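Local coordinates for uncharacterized protein (Danio rerio, PDB 5HBA) that probably recognises target ligands through this globular C1qA domain to start the classical complement pathway in innate immunity, at residues E59-A71 against L98-D112. Numbering follows the deposited sequence.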
ATOM      1  N   GLU A  59     -12.501   4.878 -14.212  1.00 35.04           N
ATOM      2  CA  GLU A  59     -13.355   3.939 -14.932  1.00 38.40           C
ATOM      3  C   GLU A  59     -12.540   3.279 -16.049  1.00 38.74           C
ATOM      4  O   GLU A  59     -11.861   3.965 -16.818  1.00 38.44           O
ATOM      5  CB  GLU A  59     -14.577   4.669 -15.507  1.00 42.17           C
ATOM      6  CG  GLU A  59     -15.558   3.786 -16.280  1.00 49.73           C
ATOM      7  CD  GLU A  59     -16.583   3.106 -15.383  1.00 57.24           C
ATOM      8  OE1 GLU A  59     -16.368   3.067 -14.149  1.00 55.54           O
ATOM      9  OE2 GLU A  59     -17.605   2.612 -15.915  1.00 59.40           O
ATOM     10  N   GLY A  60     -12.578   1.949 -16.121  1.00 36.28           N
ATOM     11  CA  GLY A  60     -11.838   1.233 -17.146  1.00 36.97           C
ATOM     12  C   GLY A  60     -10.365   1.091 -16.802  1.00 36.49           C
ATOM     13  O   GLY A  60      -9.978   1.231 -15.639  1.00 35.56           O
ATOM     14  N   ARG A  61      -9.546   0.820 -17.817  1.00 35.92           N
ATOM     15  CA  ARG A  61      -8.111   0.605 -17.634  1.00 34.77           C
ATOM     16  C   ARG A  61      -7.432   1.790 -16.933  1.00 34.05           C
ATOM     17  O   ARG A  61      -7.633   2.947 -17.315  1.00 32.64           O
ATOM     18  CB  ARG A  61      -7.436   0.345 -18.987  1.00 38.96           C
ATOM     19  CG  ARG A  61      -5.945   0.017 -18.888  1.00 40.41           C
ATOM     20  CD  ARG A  61      -5.129   0.772 -19.932  1.00 42.00           C
ATOM     21  NE  ARG A  61      -5.269   2.212 -19.764  1.00 41.38           N
ATOM     22  CZ  ARG A  61      -5.609   3.055 -20.738  1.00 42.56           C
ATOM     23  NH1 ARG A  61      -5.729   4.353 -20.474  1.00 42.56           N
ATOM     24  NH2 ARG A  61      -5.827   2.604 -21.971  1.00 41.58           N
ATOM     25  N   LEU A  62      -6.644   1.492 -15.901  1.00 27.24           N
ATOM     26  CA  LEU A  62      -5.898   2.520 -15.177  1.00 31.71           C
ATOM     27  C   LEU A  62      -4.435   2.131 -15.049  1.00 30.55           C
ATOM     28  O   LEU A  62      -4.102   1.095 -14.461  1.00 25.37           O
ATOM     29  CB  LEU A  62      -6.488   2.786 -13.783  1.00 28.37           C
ATOM     30  CG  LEU A  62      -5.706   3.802 -12.926  1.00 32.07           C
ATOM     31  CD1 LEU A  62      -5.511   5.142 -13.642  1.00 25.12           C
ATOM     32  CD2 LEU A  62      -6.392   4.024 -11.588  1.00 28.92           C
ATOM     33  N   CYS A  63      -3.574   2.969 -15.619  1.00 25.07           N
ATOM     34  CA  CYS A  63      -2.134   2.808 -15.509  1.00 26.19           C
ATOM     35  C   CYS A  63      -1.536   4.073 -14.886  1.00 26.73           C
ATOM     36  O   CYS A  63      -1.829   5.192 -15.326  1.00 23.99           O
ATOM     37  CB  CYS A  63      -1.525   2.577 -16.887  1.00 28.20           C
ATOM     38  SG  CYS A  63      -1.622   0.867 -17.465  1.00 32.86           S
ATOM     39  N   LEU A  64      -0.713   3.888 -13.857  1.00 23.58           N
ATOM     40  CA  LEU A  64      -0.019   4.996 -13.218  1.00 20.53           C
ATOM     41  C   LEU A  64       1.456   4.683 -13.044  1.00 25.29           C
ATOM     42  O   LEU A  64       1.847   3.532 -12.772  1.00 22.41           O
ATOM     43  CB  LEU A  64      -0.657   5.321 -11.864  1.00 25.11           C
ATOM     44  CG  LEU A  64      -2.000   6.058 -11.907  1.00 25.73           C
ATOM     45  CD1 LEU A  64      -2.784   5.754 -10.668  1.00 26.32           C
ATOM     46  CD2 LEU A  64      -1.790   7.579 -11.999  1.00 23.82           C
ATOM     47  N   ARG A  65       2.287   5.705 -13.223  1.00 22.15           N
ATOM     48  CA  ARG A  65       3.708   5.565 -12.955  1.00 21.86           C
ATOM     49  C   ARG A  65       4.054   6.346 -11.706  1.00 24.40           C
ATOM     50  O   ARG A  65       3.548   7.452 -11.504  1.00 23.67           O
ATOM     51  CB  ARG A  65       4.538   6.106 -14.123  1.00 25.10           C
ATOM     52  CG  ARG A  65       4.550   5.227 -15.339  1.00 26.89           C
ATOM     53  CD  ARG A  65       5.664   5.635 -16.318  1.00 31.46           C
ATOM     54  NE  ARG A  65       5.648   4.761 -17.491  1.00 30.95           N
ATOM     55  CZ  ARG A  65       5.047   5.068 -18.637  1.00 30.26           C
ATOM     56  NH1 ARG A  65       4.439   6.236 -18.776  1.00 27.25           N
ATOM     57  NH2 ARG A  65       5.066   4.210 -19.649  1.00 31.50           N
ATOM     58  N   LEU A  66       4.902   5.775 -10.859  1.00 20.38           N
ATOM     59  CA  LEU A  66       5.535   6.571  -9.808  1.00 21.66           C
ATOM     60  C   LEU A  66       6.877   7.031 -10.363  1.00 24.92           C
ATOM     61  O   LEU A  66       7.684   6.204 -10.808  1.00 24.22           O
ATOM     62  CB  LEU A  66       5.743   5.741  -8.538  1.00 19.22           C
ATOM     63  CG  LEU A  66       6.500   6.406  -7.388  1.00 23.57           C
ATOM     64  CD1 LEU A  66       5.621   7.492  -6.702  1.00 23.91           C
ATOM     65  CD2 LEU A  66       6.925   5.339  -6.393  1.00 24.93           C
ATOM     66  N   LYS A  67       7.119   8.338 -10.352  1.00 23.78           N
ATOM     67  CA  LYS A  67       8.311   8.892 -10.995  1.00 25.61           C
ATOM     68  C   LYS A  67       9.105   9.800 -10.055  1.00 28.81           C
ATOM     69  O   LYS A  67       8.556  10.324  -9.085  1.00 24.70           O
ATOM     70  CB  LYS A  67       7.924   9.672 -12.268  1.00 27.07           C
ATOM     71  CG  LYS A  67       7.407   8.805 -13.431  1.00 29.78           C
ATOM     72  CD  LYS A  67       7.220   9.618 -14.720  1.00 34.37           C
ATOM     73  CE  LYS A  67       8.507   9.714 -15.557  1.00 35.64           C
ATOM     74  NZ  LYS A  67       8.863   8.397 -16.190  1.00 45.50           N
ATOM     75  N   SER A  68      10.398   9.982 -10.340  1.00 25.20           N
ATOM     76  CA  SER A  68      11.230  10.940  -9.596  1.00 25.72           C
ATOM     77  C   SER A  68      12.251  11.627 -10.507  1.00 29.32           C
ATOM     78  O   SER A  68      12.599  11.099 -11.568  1.00 28.25           O
ATOM     79  CB  SER A  68      12.009  10.237  -8.482  1.00 28.97           C
ATOM     80  OG  SER A  68      13.081   9.478  -9.030  1.00 34.43           O
ATOM     81  N   THR A  69      12.749  12.791 -10.085  1.00 30.04           N
ATOM     82  CA  THR A  69      13.873  13.419 -10.781  1.00 34.35           C
ATOM     83  C   THR A  69      15.186  13.124 -10.072  1.00 33.89           C
ATOM     84  O   THR A  69      16.184  13.799 -10.313  1.00 32.25           O
ATOM     85  CB  THR A  69      13.732  14.949 -10.889  1.00 31.10           C
ATOM     86  OG1 THR A  69      13.496  15.507  -9.590  1.00 31.63           O
ATOM     87  CG2 THR A  69      12.591  15.325 -11.825  1.00 32.67           C
ATOM     88  N   SER A  70      15.186  12.134  -9.182  1.00 29.97           N
ATOM     89  CA  SER A  70      16.425  11.745  -8.517  1.00 31.20           C
ATOM     90  C   SER A  70      17.347  11.053  -9.524  1.00 37.95           C
ATOM     91  O   SER A  70      16.919  10.742 -10.640  1.00 37.68           O
ATOM     92  CB  SER A  70      16.142  10.870  -7.293  1.00 30.94           C
ATOM     93  OG  SER A  70      15.324   9.749  -7.613  1.00 41.38           O
ATOM     94  N   ALA A  71      18.616  10.861  -9.168  1.00 36.74           N
ATOM     95  CA  ALA A  71      19.536  10.137 -10.051  1.00 37.26           C
ATOM     96  C   ALA A  71      20.112   8.912  -9.344  1.00 36.72           C
ATOM     97  O   ALA A  71      20.646   9.022  -8.237  1.00 41.48           O
ATOM     98  CB  ALA A  71      20.643  11.044 -10.558  1.00 37.77           C
ATOM     99  N   LEU A  98      16.289  10.042  -1.629  1.00 26.50           N
ATOM    100  CA  LEU A  98      16.157  11.319  -2.314  1.00 30.10           C
ATOM    101  C   LEU A  98      17.209  12.341  -1.874  1.00 30.42           C
ATOM    102  O   LEU A  98      17.605  12.379  -0.706  1.00 29.32           O
ATOM    103  CB  LEU A  98      14.758  11.900  -2.096  1.00 25.46           C
ATOM    104  CG  LEU A  98      13.537  11.062  -2.486  1.00 27.10           C
ATOM    105  CD1 LEU A  98      12.264  11.798  -2.076  1.00 25.55           C
ATOM    106  CD2 LEU A  98      13.524  10.782  -3.981  1.00 28.62           C
ATOM    107  N   LEU A  99      17.657  13.167  -2.815  1.00 30.51           N
ATOM    108  CA  LEU A  99      18.535  14.293  -2.488  1.00 33.64           C
ATOM    109  C   LEU A  99      17.704  15.563  -2.412  1.00 33.08           C
ATOM    110  O   LEU A  99      16.556  15.580  -2.861  1.00 32.16           O
ATOM    111  CB  LEU A  99      19.627  14.455  -3.547  1.00 34.36           C
ATOM    112  CG  LEU A  99      20.532  13.232  -3.676  1.00 35.51           C
ATOM    113  CD1 LEU A  99      21.636  13.420  -4.709  1.00 33.48           C
ATOM    114  CD2 LEU A  99      21.116  12.928  -2.312  1.00 39.57           C
ATOM    115  N   LYS A 100      18.276  16.625  -1.851  1.00 33.21           N
ATOM    116  CA  LYS A 100      17.556  17.891  -1.725  1.00 35.78           C
ATOM    117  C   LYS A 100      17.196  18.393  -3.115  1.00 31.42           C
ATOM    118  O   LYS A 100      18.037  18.390  -4.012  1.00 33.06           O
ATOM    119  CB  LYS A 100      18.404  18.926  -0.986  1.00 33.14           C
ATOM    120  CG  LYS A 100      17.612  20.146  -0.467  1.00 41.82           C
ATOM    121  CD  LYS A 100      18.509  21.041   0.390  1.00 43.04           C
ATOM    122  CE  LYS A 100      17.706  21.903   1.355  1.00 47.32           C
ATOM    123  NZ  LYS A 100      16.934  22.959   0.652  1.00 45.85           N
ATOM    124  N   GLY A 101      15.941  18.793  -3.300  1.00 31.67           N
ATOM    125  CA  GLY A 101      15.474  19.241  -4.600  1.00 31.05           C
ATOM    126  C   GLY A 101      14.851  18.171  -5.494  1.00 31.02           C
ATOM    127  O   GLY A 101      14.140  18.515  -6.443  1.00 31.38           O
ATOM    128  N   ASP A 102      15.116  16.892  -5.224  1.00 29.35           N
ATOM    129  CA  ASP A 102      14.498  15.821  -6.014  1.00 31.12           C
ATOM    130  C   ASP A 102      12.975  15.897  -5.919  1.00 30.79           C
ATOM    131  O   ASP A 102      12.423  16.219  -4.862  1.00 29.58           O
ATOM    132  CB  ASP A 102      14.955  14.430  -5.548  1.00 30.84           C
ATOM    133  CG  ASP A 102      16.403  14.146  -5.871  1.00 32.25           C
ATOM    134  OD1 ASP A 102      16.998  14.900  -6.676  1.00 31.64           O
ATOM    135  OD2 ASP A 102      16.945  13.155  -5.321  1.00 31.11           O
ATOM    136  N   LYS A 103      12.295  15.603  -7.024  1.00 30.47           N
ATOM    137  CA  LYS A 103      10.836  15.649  -7.038  1.00 29.80           C
ATOM    138  C   LYS A 103      10.270  14.242  -7.199  1.00 27.37           C
ATOM    139  O   LYS A 103      10.904  13.393  -7.829  1.00 26.90           O
ATOM    140  CB  LYS A 103      10.345  16.564  -8.162  1.00 28.58           C
ATOM    141  CG  LYS A 103      10.728  18.031  -7.945  1.00 33.69           C
ATOM    142  CD  LYS A 103      10.257  18.930  -9.080  1.00 34.19           C
ATOM    143  CE  LYS A 103      10.670  20.380  -8.832  1.00 43.22           C
ATOM    144  NZ  LYS A 103       9.940  21.019  -7.679  1.00 45.01           N
ATOM    145  N   VAL A 104       9.103  13.987  -6.604  1.00 26.88           N
ATOM    146  CA  VAL A 104       8.433  12.688  -6.748  1.00 23.42           C
ATOM    147  C   VAL A 104       6.962  12.932  -7.050  1.00 29.36           C
ATOM    148  O   VAL A 104       6.338  13.841  -6.477  1.00 24.38           O
ATOM    149  CB  VAL A 104       8.588  11.806  -5.490  1.00 25.67           C
ATOM    150  CG1 VAL A 104       7.905  10.446  -5.688  1.00 23.33           C
ATOM    151  CG2 VAL A 104      10.069  11.594  -5.163  1.00 25.23           C
ATOM    152  N   TRP A 105       6.406  12.144  -7.967  1.00 25.33           N
ATOM    153  CA  TRP A 105       5.012  12.339  -8.332  1.00 24.29           C
ATOM    154  C   TRP A 105       4.417  11.075  -8.930  1.00 23.99           C
ATOM    155  O   TRP A 105       5.126  10.088  -9.158  1.00 25.94           O
ATOM    156  CB  TRP A 105       4.873  13.527  -9.294  1.00 23.96           C
ATOM    157  CG  TRP A 105       5.417  13.305 -10.704  1.00 24.32           C
ATOM    158  CD1 TRP A 105       4.680  12.993 -11.812  1.00 25.78           C
ATOM    159  CD2 TRP A 105       6.781  13.426 -11.156  1.00 23.11           C
ATOM    160  NE1 TRP A 105       5.498  12.894 -12.917  1.00 27.74           N
ATOM    161  CE2 TRP A 105       6.798  13.159 -12.542  1.00 25.61           C
ATOM    162  CE3 TRP A 105       7.997  13.730 -10.526  1.00 24.76           C
ATOM    163  CZ2 TRP A 105       7.961  13.179 -13.311  1.00 28.19           C
ATOM    164  CZ3 TRP A 105       9.164  13.746 -11.289  1.00 29.04           C
ATOM    165  CH2 TRP A 105       9.134  13.479 -12.668  1.00 29.27           C
ATOM    166  N   ILE A 106       3.147  11.143  -9.244  1.00 21.02           N
ATOM    167  CA  ILE A 106       2.464  10.183 -10.043  1.00 23.52           C
ATOM    168  C   ILE A 106       1.854  10.817 -11.243  1.00 21.35           C
ATOM    169  O   ILE A 106       1.496  11.929 -11.276  1.00 25.34           O
ATOM    170  CB  ILE A 106       1.417   9.392  -9.263  1.00 21.87           C
ATOM    171  CG1 ILE A 106       0.318  10.306  -8.701  1.00 18.33           C
ATOM    172  CG2 ILE A 106       2.090   8.620  -8.168  1.00 20.91           C
ATOM    173  CD1 ILE A 106      -0.772   9.620  -7.920  1.00 21.26           C
ATOM    174  N   GLU A 107       1.698   9.992 -12.215  1.00 20.10           N
ATOM    175  CA  GLU A 107       1.446  10.259 -13.622  1.00 24.23           C
ATOM    176  C   GLU A 107       0.652   9.109 -14.252  1.00 22.05           C
ATOM    177  O   GLU A 107       1.010   7.927 -14.106  1.00 25.35           O
ATOM    178  CB  GLU A 107       2.780  10.556 -14.335  1.00 27.21           C
ATOM    179  CG  GLU A 107       2.712  10.923 -15.780  1.00 32.40           C
ATOM    180  CD  GLU A 107       4.097  11.237 -16.346  1.00 33.75           C
ATOM    181  OE1 GLU A 107       5.096  11.123 -15.594  1.00 35.68           O
ATOM    182  OE2 GLU A 107       4.187  11.586 -17.538  1.00 40.50           O
ATOM    183  N   PRO A 108      -0.498   9.435 -14.794  1.00 22.77           N
ATOM    184  CA  PRO A 108      -1.250   8.425 -15.537  1.00 22.11           C
ATOM    185  C   PRO A 108      -0.698   8.272 -16.948  1.00 22.73           C
ATOM    186  O   PRO A 108      -0.107   9.219 -17.485  1.00 22.88           O
ATOM    187  CB  PRO A 108      -2.672   9.008 -15.604  1.00 23.04           C
ATOM    188  CG  PRO A 108      -2.655  10.263 -14.745  1.00 22.88           C
ATOM    189  CD  PRO A 108      -1.229  10.715 -14.702  1.00 23.03           C
ATOM    190  N   PHE A 109      -0.878   7.087 -17.527  1.00 23.20           N
ATOM    191  CA  PHE A 109      -0.600   6.857 -18.944  1.00 28.70           C
ATOM    192  C   PHE A 109      -1.612   5.869 -19.534  1.00 27.14           C
ATOM    193  O   PHE A 109      -2.342   5.205 -18.794  1.00 26.41           O
ATOM    194  CB  PHE A 109       0.850   6.412 -19.180  1.00 26.75           C
ATOM    195  CG  PHE A 109       1.203   5.059 -18.604  1.00 27.52           C
ATOM    196  CD1 PHE A 109       1.479   4.909 -17.249  1.00 25.87           C
ATOM    197  CD2 PHE A 109       1.335   3.946 -19.440  1.00 29.32           C
ATOM    198  CE1 PHE A 109       1.832   3.662 -16.728  1.00 26.28           C
ATOM    199  CE2 PHE A 109       1.703   2.695 -18.929  1.00 26.34           C
ATOM    200  CZ  PHE A 109       1.947   2.551 -17.574  1.00 27.50           C
ATOM    201  N   ALA A 110      -1.701   5.817 -20.858  1.00 29.42           N
ATOM    202  CA  ALA A 110      -2.564   4.841 -21.511  1.00 36.12           C
ATOM    203  C   ALA A 110      -1.728   3.606 -21.840  1.00 34.92           C
ATOM    204  O   ALA A 110      -0.995   3.577 -22.835  1.00 40.14           O
ATOM    205  CB  ALA A 110      -3.194   5.419 -22.763  1.00 36.25           C
ATOM    206  N   GLY A 111      -1.834   2.598 -20.980  1.00 36.03           N
ATOM    207  CA  GLY A 111      -1.046   1.380 -21.089  1.00 33.48           C
ATOM    208  C   GLY A 111      -1.262   0.554 -22.343  1.00 33.97           C
ATOM    209  O   GLY A 111      -0.457  -0.321 -22.648  1.00 35.74           O
ATOM    210  N   ASP A 112      -2.350   0.804 -23.062  1.00 34.96           N
ATOM    211  CA  ASP A 112      -2.555   0.158 -24.357  1.00 38.69           C
ATOM    212  C   ASP A 112      -3.477   1.021 -25.229  1.00 37.88           C
ATOM    213  O   ASP A 112      -3.811   2.150 -24.853  1.00 35.60           O
ATOM    214  CB  ASP A 112      -3.085  -1.283 -24.194  1.00 33.50           C
ATOM    215  CG  ASP A 112      -4.475  -1.344 -23.551  1.00 41.00           C
ATOM    216  OD1 ASP A 112      -4.995  -0.292 -23.116  1.00 39.00           O
ATOM    217  OD2 ASP A 112      -5.050  -2.459 -23.469  1.00 43.44           O
TER
HETATM  218  O   HOH W   1      -4.561   4.962 -17.491  1.00 36.14           O
HETATM  219  O   HOH W   2      14.298  17.992  -9.163  1.00 38.28           O
HETATM  220  O   HOH W   3      19.185  12.464  -6.788  1.00 34.14           O
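F109 is held between two side chains of the neighbouring antiparallel strand. The R65 guanidinium lies nearly flat on one ring face, with R65 CZ 3.7 Å from the F109 ring centroid, in a cation-pi stack with the planes 16° apart. C63 CB sits over the centre of the opposite face, 3.5 Å from the F109 centroid. The F109 ring reaches this slot because its CG stands between the backbone N and the carbonyl carbon (chi1 66°). R65 extends from CG to NE, and its CG also touches F109 CE1.

Further along the same face, K67 CB rests over the six-membered ring of W105, 3.8 Å from its centroid. T69 CG2 meets the edge of this ring at CZ3. A serine in place of W105 would probably leave K67 CB without the ring face it rests on and T69 CG2 without its edge contact, and open a gap beside strand 62-68. Between the backbones, K67 N gives W105 O a nearly straight hydrogen bond of 2.9 Å (175°).

At one end, R61 NH2 forms a salt bridge with D112 OD1 (3.2 Å), which lies near the guanidinium plane. At the other, T69 OG1 takes a hydrogen bond from K103 N (2.8 Å).

On the other face of the sheet, L66 CD1 packs against V104 CG1 and I106 CG2, and L64 CD2 against P108. Here L64 also meets F54 and A56 of strand 48-59, joining the two sheets of the C1q jelly-roll sandwich. Strand 62-68 lies between strands 103-109 and 75-80, and the C63-C79 disulfide ties it to the latter. Strand 41-43 flanks 103-109, where Y41 meets W105 edge-to-face.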